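Local coordinates for ferritin (Pseudo-nitzschia multiseries, PDB 4IWK), which oxidises ferrous iron with dioxygen at a di-iron ferroxidase site and probably stores the ferric product as hydroxide inside a 24-subunit shell, at residues A[11-14]-A[15-19]; A[90-93]-A[94-98]; A[97-100]-A[101-105]; A[132-135]-A[136-140]. One frame throughout, in Å; residues are numbered along the deposited sequence.

Contact 1: residues A[11-14]-A[15-19]. With FE (Fe (III) ion), chain G.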
# COMPACT_ATOMS: atom_id res chain seq x y z
N ARG A 11 -46.28 23.48 -24.49
CA ARG A 11 -46.01 22.88 -25.80
C ARG A 11 -44.54 22.32 -25.90
O ARG A 11 -44.25 21.43 -26.68
CB ARG A 11 -46.28 23.84 -26.96
CG ARG A 11 -47.75 24.01 -27.34
CD ARG A 11 -47.97 25.44 -27.82
NE ARG A 11 -48.90 25.55 -28.94
CZ ARG A 11 -48.56 26.03 -30.14
NH1 ARG A 11 -47.32 26.45 -30.39
NH2 ARG A 11 -49.48 26.09 -31.10
N GLN A 12 -43.61 22.97 -25.20
CA GLN A 12 -42.20 22.58 -25.34
C GLN A 12 -42.06 21.15 -24.74
O GLN A 12 -41.29 20.30 -25.29
CB GLN A 12 -41.19 23.53 -24.63
CG GLN A 12 -39.74 23.18 -24.96
CD GLN A 12 -39.46 23.35 -26.46
OE1 GLN A 12 -40.07 24.22 -27.10
NE2 GLN A 12 -38.59 22.55 -27.03
N VAL A 13 -42.73 20.90 -23.62
CA VAL A 13 -42.67 19.56 -23.03
C VAL A 13 -43.22 18.58 -24.03
O VAL A 13 -42.62 17.51 -24.27
CB VAL A 13 -43.52 19.45 -21.73
CG1 VAL A 13 -43.59 18.01 -21.24
CG2 VAL A 13 -42.94 20.38 -20.63
N THR A 14 -44.38 18.91 -24.62
CA THR A 14 -44.91 18.02 -25.66
C THR A 14 -43.94 17.77 -26.82
O THR A 14 -43.79 16.62 -27.27
CB THR A 14 -46.21 18.59 -26.24
OG1 THR A 14 -47.07 18.83 -25.15
CG2 THR A 14 -46.89 17.54 -27.21
N GLN A 15 -43.22 18.83 -27.26
CA GLN A 15 -42.34 18.68 -28.41
C GLN A 15 -41.14 17.75 -28.02
O GLN A 15 -40.70 16.93 -28.86
CB GLN A 15 -41.86 20.08 -28.80
CG GLN A 15 -40.82 20.04 -29.97
CD GLN A 15 -41.39 19.41 -31.25
OE1 GLN A 15 -42.60 19.50 -31.51
NE2 GLN A 15 -40.55 18.71 -32.02
N GLU A 16 -40.64 17.88 -26.76
CA GLU A 16 -39.46 17.04 -26.39
C GLU A 16 -39.95 15.59 -26.31
O GLU A 16 -39.22 14.69 -26.82
CB GLU A 16 -38.93 17.42 -24.99
CG GLU A 16 -38.34 18.88 -24.99
CD GLU A 16 -37.19 19.18 -25.91
OE1 GLU A 16 -36.54 18.22 -26.32
OE2 GLU A 16 -36.94 20.38 -26.16
N PHE A 17 -41.14 15.37 -25.79
CA PHE A 17 -41.61 13.98 -25.71
C PHE A 17 -42.02 13.41 -27.08
O PHE A 17 -41.80 12.19 -27.31
CB PHE A 17 -42.79 13.83 -24.73
CG PHE A 17 -42.44 14.09 -23.29
CD1 PHE A 17 -41.11 13.99 -22.81
CD2 PHE A 17 -43.47 14.39 -22.40
CE1 PHE A 17 -40.83 14.20 -21.45
CE2 PHE A 17 -43.18 14.59 -21.04
CZ PHE A 17 -41.85 14.44 -20.56
N THR A 18 -42.48 14.27 -27.99
CA THR A 18 -42.77 13.88 -29.38
C THR A 18 -41.47 13.45 -30.03
O THR A 18 -41.39 12.38 -30.66
CB THR A 18 -43.39 15.07 -30.14
OG1 THR A 18 -44.65 15.37 -29.52
CG2 THR A 18 -43.60 14.77 -31.60
N ALA A 19 -40.43 14.25 -29.81
CA ALA A 19 -39.13 13.88 -30.37
C ALA A 19 -38.56 12.61 -29.77
O ALA A 19 -38.05 11.81 -30.48
CB ALA A 19 -38.12 15.00 -30.14
FE FE G . -34.74 18.17 -27.21
O HOH W 1 -34.69 20.23 -27.31
O HOH W 2 -33.17 18.14 -28.63

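Contact 2: residues A[90-93]-A[94-98]. With FE (Fe (III) ion), chain I.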
# COMPACT_ATOMS: atom_id res chain seq x y z
N SER A 90 -35.28 12.74 -41.67
CA SER A 90 -36.38 13.03 -40.72
C SER A 90 -35.87 13.47 -39.34
O SER A 90 -36.52 14.34 -38.72
CB SER A 90 -37.27 11.80 -40.53
OG SER A 90 -38.03 11.55 -41.75
N ILE A 91 -34.77 12.88 -38.88
CA ILE A 91 -34.24 13.25 -37.55
C ILE A 91 -33.68 14.69 -37.66
O ILE A 91 -33.85 15.50 -36.74
CB ILE A 91 -33.16 12.30 -37.12
CG1 ILE A 91 -33.81 10.90 -36.92
CG2 ILE A 91 -32.41 12.76 -35.89
CD1 ILE A 91 -34.93 10.96 -35.91
N LEU A 92 -33.05 15.04 -38.77
CA LEU A 92 -32.59 16.46 -38.92
C LEU A 92 -33.77 17.41 -38.84
O LEU A 92 -33.75 18.40 -38.07
CB LEU A 92 -31.88 16.61 -40.28
CG LEU A 92 -31.46 18.12 -40.47
CD1 LEU A 92 -30.43 18.57 -39.47
CD2 LEU A 92 -30.93 18.21 -41.90
N GLU A 93 -34.83 17.12 -39.56
CA GLU A 93 -36.04 17.93 -39.52
C GLU A 93 -36.64 18.03 -38.13
O GLU A 93 -37.11 19.10 -37.77
CB GLU A 93 -37.04 17.38 -40.51
CG GLU A 93 -36.61 17.69 -41.93
CD GLU A 93 -37.43 16.91 -42.94
OE1 GLU A 93 -38.48 16.44 -42.59
OE2 GLU A 93 -37.01 16.76 -44.10
N LEU A 94 -36.66 16.87 -37.40
CA LEU A 94 -37.16 16.84 -36.02
C LEU A 94 -36.34 17.85 -35.16
O LEU A 94 -36.93 18.63 -34.36
CB LEU A 94 -36.97 15.43 -35.46
CG LEU A 94 -37.39 15.23 -33.99
CD1 LEU A 94 -38.92 15.35 -33.86
CD2 LEU A 94 -36.85 13.86 -33.54
N GLU A 95 -35.02 17.75 -35.24
CA GLU A 95 -34.14 18.66 -34.46
C GLU A 95 -34.37 20.13 -34.84
O GLU A 95 -34.39 20.99 -33.90
CB GLU A 95 -32.69 18.27 -34.51
CG GLU A 95 -32.40 16.97 -33.68
CD GLU A 95 -32.63 17.05 -32.21
OE1 GLU A 95 -32.92 18.14 -31.70
OE2 GLU A 95 -32.38 15.99 -31.60
N GLN A 96 -34.60 20.38 -36.12
CA GLN A 96 -34.89 21.75 -36.56
C GLN A 96 -36.18 22.23 -35.95
O GLN A 96 -36.29 23.40 -35.50
CB GLN A 96 -34.93 21.86 -38.04
CG GLN A 96 -33.53 21.67 -38.62
CD GLN A 96 -33.53 21.44 -40.13
OE1 GLN A 96 -34.57 21.14 -40.69
NE2 GLN A 96 -32.36 21.58 -40.77
N ALA A 97 -37.19 21.33 -35.87
CA ALA A 97 -38.40 21.62 -35.13
C ALA A 97 -38.24 21.89 -33.66
O ALA A 97 -38.97 22.75 -33.09
CB ALA A 97 -39.47 20.52 -35.34
N ASN A 98 -37.42 21.09 -33.00
CA ASN A 98 -37.16 21.28 -31.60
C ASN A 98 -36.56 22.71 -31.42
O ASN A 98 -36.89 23.38 -30.45
CB ASN A 98 -36.15 20.26 -31.14
CG ASN A 98 -36.73 18.87 -30.91
OD1 ASN A 98 -37.95 18.67 -30.98
ND2 ASN A 98 -35.84 17.93 -30.49
FE FE I . -32.49 16.64 -29.60
O HOH W 2 -33.17 18.14 -28.63
O HOH W 3 -31.55 15.45 -28.58

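Contact 3: residues A[97-100]-A[101-105]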
# COMPACT_ATOMS: atom_id res chain seq x y z
N ALA A 97 -37.19 21.33 -35.87
CA ALA A 97 -38.40 21.62 -35.13
C ALA A 97 -38.24 21.89 -33.66
O ALA A 97 -38.97 22.75 -33.09
CB ALA A 97 -39.47 20.52 -35.34
N ASN A 98 -37.42 21.09 -33.00
CA ASN A 98 -37.16 21.28 -31.60
C ASN A 98 -36.56 22.71 -31.42
O ASN A 98 -36.89 23.38 -30.45
CB ASN A 98 -36.15 20.26 -31.14
CG ASN A 98 -36.73 18.87 -30.91
OD1 ASN A 98 -37.95 18.67 -30.98
ND2 ASN A 98 -35.84 17.93 -30.49
N THR A 99 -35.66 23.09 -32.30
CA THR A 99 -34.96 24.42 -32.18
C THR A 99 -36.00 25.47 -32.42
O THR A 99 -35.99 26.44 -31.66
CB THR A 99 -33.87 24.53 -33.22
OG1 THR A 99 -32.88 23.53 -32.96
CG2 THR A 99 -33.17 25.95 -33.19
N ARG A 100 -36.88 25.33 -33.43
CA ARG A 100 -37.91 26.36 -33.65
C ARG A 100 -38.83 26.53 -32.47
O ARG A 100 -39.16 27.64 -32.11
CB ARG A 100 -38.74 26.11 -34.90
CG ARG A 100 -38.02 26.49 -36.20
CD ARG A 100 -38.95 26.34 -37.46
NE ARG A 100 -40.00 25.33 -37.22
CZ ARG A 100 -39.98 24.03 -37.58
NH1 ARG A 100 -38.98 23.50 -38.29
NH2 ARG A 100 -40.99 23.24 -37.19
N SER A 101 -39.19 25.43 -31.82
CA SER A 101 -40.09 25.46 -30.70
C SER A 101 -39.41 26.27 -29.55
O SER A 101 -40.05 27.09 -28.81
CB SER A 101 -40.34 24.00 -30.32
OG SER A 101 -41.26 24.01 -29.30
N LEU A 102 -38.12 26.02 -29.38
CA LEU A 102 -37.35 26.68 -28.33
C LEU A 102 -37.22 28.16 -28.63
O LEU A 102 -37.23 28.98 -27.68
CB LEU A 102 -35.90 26.08 -28.18
CG LEU A 102 -35.93 24.74 -27.43
CD1 LEU A 102 -34.59 23.99 -27.61
CD2 LEU A 102 -36.25 24.93 -25.92
N LEU A 103 -36.95 28.49 -29.88
CA LEU A 103 -36.84 29.95 -30.24
C LEU A 103 -38.21 30.62 -30.11
O LEU A 103 -38.26 31.73 -29.60
CB LEU A 103 -36.24 30.12 -31.68
CG LEU A 103 -34.75 29.70 -31.81
CD1 LEU A 103 -34.38 29.81 -33.29
CD2 LEU A 103 -33.67 30.46 -31.01
N ASN A 104 -39.31 29.92 -30.38
CA ASN A 104 -40.64 30.52 -30.14
C ASN A 104 -40.90 30.81 -28.69
O ASN A 104 -41.46 31.88 -28.31
CB ASN A 104 -41.78 29.59 -30.62
CG ASN A 104 -41.88 29.53 -32.13
OD1 ASN A 104 -41.34 30.37 -32.83
ND2 ASN A 104 -42.51 28.46 -32.63
N LEU A 105 -40.54 29.85 -27.85
CA LEU A 105 -40.67 30.03 -26.40
C LEU A 105 -39.78 31.20 -25.94
O LEU A 105 -40.26 32.03 -25.12
CB LEU A 105 -40.23 28.70 -25.69
CG LEU A 105 -40.32 28.73 -24.23
CD1 LEU A 105 -41.69 29.21 -23.63
CD2 LEU A 105 -39.96 27.28 -23.72

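Contact 4: residues A[132-135]-A[136-140]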
# COMPACT_ATOMS: atom_id res chain seq x y z
N GLU A 132 -27.93 20.02 -34.03
CA GLU A 132 -28.17 20.16 -35.49
C GLU A 132 -26.87 19.93 -36.28
O GLU A 132 -26.91 19.35 -37.41
CB GLU A 132 -28.76 21.51 -35.83
CG GLU A 132 -30.23 21.66 -35.38
CD GLU A 132 -30.91 22.88 -35.96
OE1 GLU A 132 -30.53 23.28 -37.08
OE2 GLU A 132 -31.71 23.52 -35.30
N ASP A 133 -25.75 20.39 -35.75
CA ASP A 133 -24.51 20.24 -36.47
C ASP A 133 -24.16 18.74 -36.56
O ASP A 133 -23.73 18.30 -37.65
CB ASP A 133 -23.39 20.97 -35.67
CG ASP A 133 -21.98 20.68 -36.21
OD1 ASP A 133 -21.71 21.14 -37.32
OD2 ASP A 133 -21.23 20.04 -35.51
N LYS A 134 -24.27 18.00 -35.43
CA LYS A 134 -23.92 16.58 -35.37
C LYS A 134 -24.85 15.79 -36.37
O LYS A 134 -24.33 14.98 -37.15
CB LYS A 134 -24.15 16.10 -33.93
CG LYS A 134 -23.94 14.62 -33.79
CD LYS A 134 -23.24 14.33 -32.48
CE LYS A 134 -23.26 12.78 -32.21
NZ LYS A 134 -22.96 12.41 -30.74
N ILE A 135 -26.15 16.02 -36.33
CA ILE A 135 -27.08 15.29 -37.24
C ILE A 135 -26.81 15.64 -38.67
O ILE A 135 -26.77 14.75 -39.52
CB ILE A 135 -28.55 15.59 -36.89
CG1 ILE A 135 -28.81 14.94 -35.56
CG2 ILE A 135 -29.52 15.02 -37.98
CD1 ILE A 135 -29.84 15.58 -34.67
N GLY A 136 -26.55 16.92 -38.96
CA GLY A 136 -26.31 17.32 -40.34
C GLY A 136 -25.03 16.62 -40.79
O GLY A 136 -24.95 16.20 -41.95
N SER A 137 -24.02 16.47 -39.93
CA SER A 137 -22.76 15.85 -40.36
C SER A 137 -22.96 14.34 -40.58
O SER A 137 -22.45 13.77 -41.54
CB SER A 137 -21.69 16.06 -39.27
OG SER A 137 -20.55 15.29 -39.52
N ILE A 138 -23.72 13.68 -39.71
CA ILE A 138 -23.99 12.26 -39.95
C ILE A 138 -24.77 12.04 -41.26
O ILE A 138 -24.42 11.10 -42.06
CB ILE A 138 -24.79 11.64 -38.71
CG1 ILE A 138 -23.89 11.62 -37.49
CG2 ILE A 138 -25.27 10.21 -39.13
CD1 ILE A 138 -24.62 11.36 -36.14
N LEU A 139 -25.81 12.86 -41.47
CA LEU A 139 -26.62 12.81 -42.70
C LEU A 139 -25.63 12.95 -43.90
O LEU A 139 -25.74 12.23 -44.90
CB LEU A 139 -27.68 13.89 -42.72
CG LEU A 139 -28.48 13.98 -44.00
CD1 LEU A 139 -29.21 12.63 -44.17
CD2 LEU A 139 -29.53 15.14 -43.83
N ALA A 140 -24.65 13.88 -43.80
CA ALA A 140 -23.76 14.07 -44.94
C ALA A 140 -22.93 12.80 -45.17
O ALA A 140 -22.69 12.41 -46.34
CB ALA A 140 -22.80 15.29 -44.67

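Contact 1: residues A[11-14]-A[15-19]
Gln12 and Glu16, one turn apart on helix 3-32, meet through their polar ends: Gln12 NE2 donates to Glu16 OE2 at 2.9 Å. The acceptor lies in the amide plane of Gln12, but the amide reaches the carboxylate on its anti side, 33° out of plane. Both side chains bend at chi2, and Glu16 turns there (-60°) so that its carboxylate lies beside the amide. The other oxygen, Glu16 OE1, binds the iron at 2.0 Å, while Glu16 OE2 also accepts from an iron-bound water at 2.5 Å. One carboxylate thus serves metal, metal-bound water and amide, and the amide helps fix its rotation. Gln12 OE1 is satisfied in turn by Ser101 on helix 84-111.

On another side of the helix, Thr14 O accepts twice from Thr18: from the backbone N at 2.8 Å and from OG1 at 2.7 Å, the hydroxyl coming in well above the carbonyl plane. Thr14 OG1 pairs with Gln70, and Gln15 NE2 with Asn98. The apolar pair is Val13 and Phe17, lying alongside each other with Val13 CG1 3.5 Å from Phe17 CE2. Glu49 and His52 complete the protein ligands of this iron, a set of two glutamates and a histidine that marks the A site of the ferritin ferroxidase centre.

Contact 2: residues A[90-93]-A[94-98]
Glu95 OE1 is gripped from several directions: Asn98 ND2, three residues along helix 84-111, donates to it over 3.2 Å, an iron-bound water donates to it, and Gln128 of helix 115-145 adds a further hydrogen bond. The asparagine comes from above the carboxylate plane, 64° out of it. Glu95 OE2 binds the iron at 2.1 Å and also pairs with the hydroxyl of Tyr23, while Glu95 OE1 makes a longer approach of 2.6 Å to the same iron. With the metal held unevenly by both oxygens and donors on each, the carboxylate has little freedom to rotate; the bend at chi2 (-64°) carries it to the metal. Glu49 and Glu131 supply the other protein ligands, making this the all-carboxylate half of the ferroxidase centre buried in the four-helix bundle. The Asn98 amide is itself positioned from helix 3-32, by Gln15.

Away from the metal, Leu92 and Gln96 cross one turn apart. Gln96 runs extended beyond CG, laying its amide against the leucine, with NE2 3.6 Å from Leu92 CG. Gln96 N also donates to Leu92 O at 2.9 Å. Ile91 CD1 and Leu94 CD2 approach more loosely, at 4.2 Å, where both side chains pack on Tyr23 of helix 3-32.

Contact 3: residues A[97-100]-A[101-105]
Ser101 opens the second turn by setting its backbone N on Ala97 O at 3.0 Å. Its CB is also close to that oxygen, 3.3 Å from Ala97 O, while the hydroxyl, anti to the backbone nitrogen (chi1 -177°), pairs with Gln12 OE1 of helix 3-32. Leu102 follows with its N on Asn98 O at 3.1 Å and its CG 3.4 Å from that same oxygen. The leucine is buried between Gln12, Phe56 and Phe124, one from each of the other three long helices.

Leu103 donates to Thr99 O at 2.9 Å, and here the donor lies in the carbonyl plane. Its side chain runs alongside that of Thr99, methyl to methyl, with CD1 4.0 Å from Thr99 CG2; Phe115 of a neighbouring subunit packs on the leucine. Thr99 OG1 hydrogen-bonds to Glu132, Gln128 and the backbone O of Glu95. Asn104 N closes the run on Arg100 O at 2.9 Å, and its CG lies close to that oxygen. The Arg100 chain bends back at chi3, bringing the rim of one guanidinium face against Ala97 CA, which stands 3.4 Å from the guanidinium plane.

This is a regular stretch of alpha helix: Leu102 enters the core, Arg100 and Asn104 lie at the surface, and Ser101 and Thr99 tie it to helices 3-32 and 115-145, as in the ferritin four-helix bundle.

Contact 4: residues A[132-135]-A[136-140]
Lys134 and Ile138 carry the side-chain contact between these two turns of helix 115-145. They lie side by side and point the same way, the aliphatic part of the lysine meeting the isoleucine at Lys134 CG to Ile138 CD1, 4.1 Å. Ile138 CG1, anti to the carbonyl carbon (chi1 -67°), also lies against the backbone, 3.4 Å from Lys134 O. This is a light apolar contact, with both residues continuing onto Tyr41 of helix 36-62.

The backbone bonds do most of the joining. Gly136 N donates to Glu132 O, Ser137 N to Asp133 O and Ile138 N to Lys134 O, in the regular i to i+4 pattern of an alpha helix. The last of the four, Leu139 N to Ile135 O at 2.9 Å, is the straightest at the hydrogen, 171°, and runs nearly along the C=O axis. Carbon atoms fill in around the same carbonyls: Ser137 CB stands 3.4 Å from Asp133 O, and Leu139 CB is equally near Ile135 O.

The polar side chains find their partners beyond these two turns. Glu132 goes to Thr99, and Ser137 OG bonds to Lys141 of the same helix and to Glu36 of a neighbouring subunit. Asp133 has been seen to bind zinc and iron in this protein, though neither is bound to it in this chain.

Within the bundle, Glu132, Ile135 (modelled in two conformers, one described here) and Leu139 face helix 84-111, Lys134 and Ile138 lean on helix 36-62, and Ser137 and Ala140 look out onto Asp34 of that neighbouring subunit.

In the fold
Contacts 1 and 2 face each other across the ferroxidase centre, their centres 12 Å apart: each supplies a glutamate to one iron, and a single water bound to both metals links the two sites. Contact 3 continues helix 84-111 from contact 2, sharing Ala97 and Asn98. It reaches contact 1 through Gln12 OE1 to Ser101 OG, 2.5 Å, and Gln15 NE2 to Asn98 OD1, 2.8 Å. Contact 4, on helix 115-145, packs against contact 2 with centres 11 Å apart and meets contact 3 at Thr99 OG1 to Glu132 OE2, 2.6 Å. Contacts 1 and 4 lie on opposite sides of the chain's centre, about 9 Å apart at their nearest atoms.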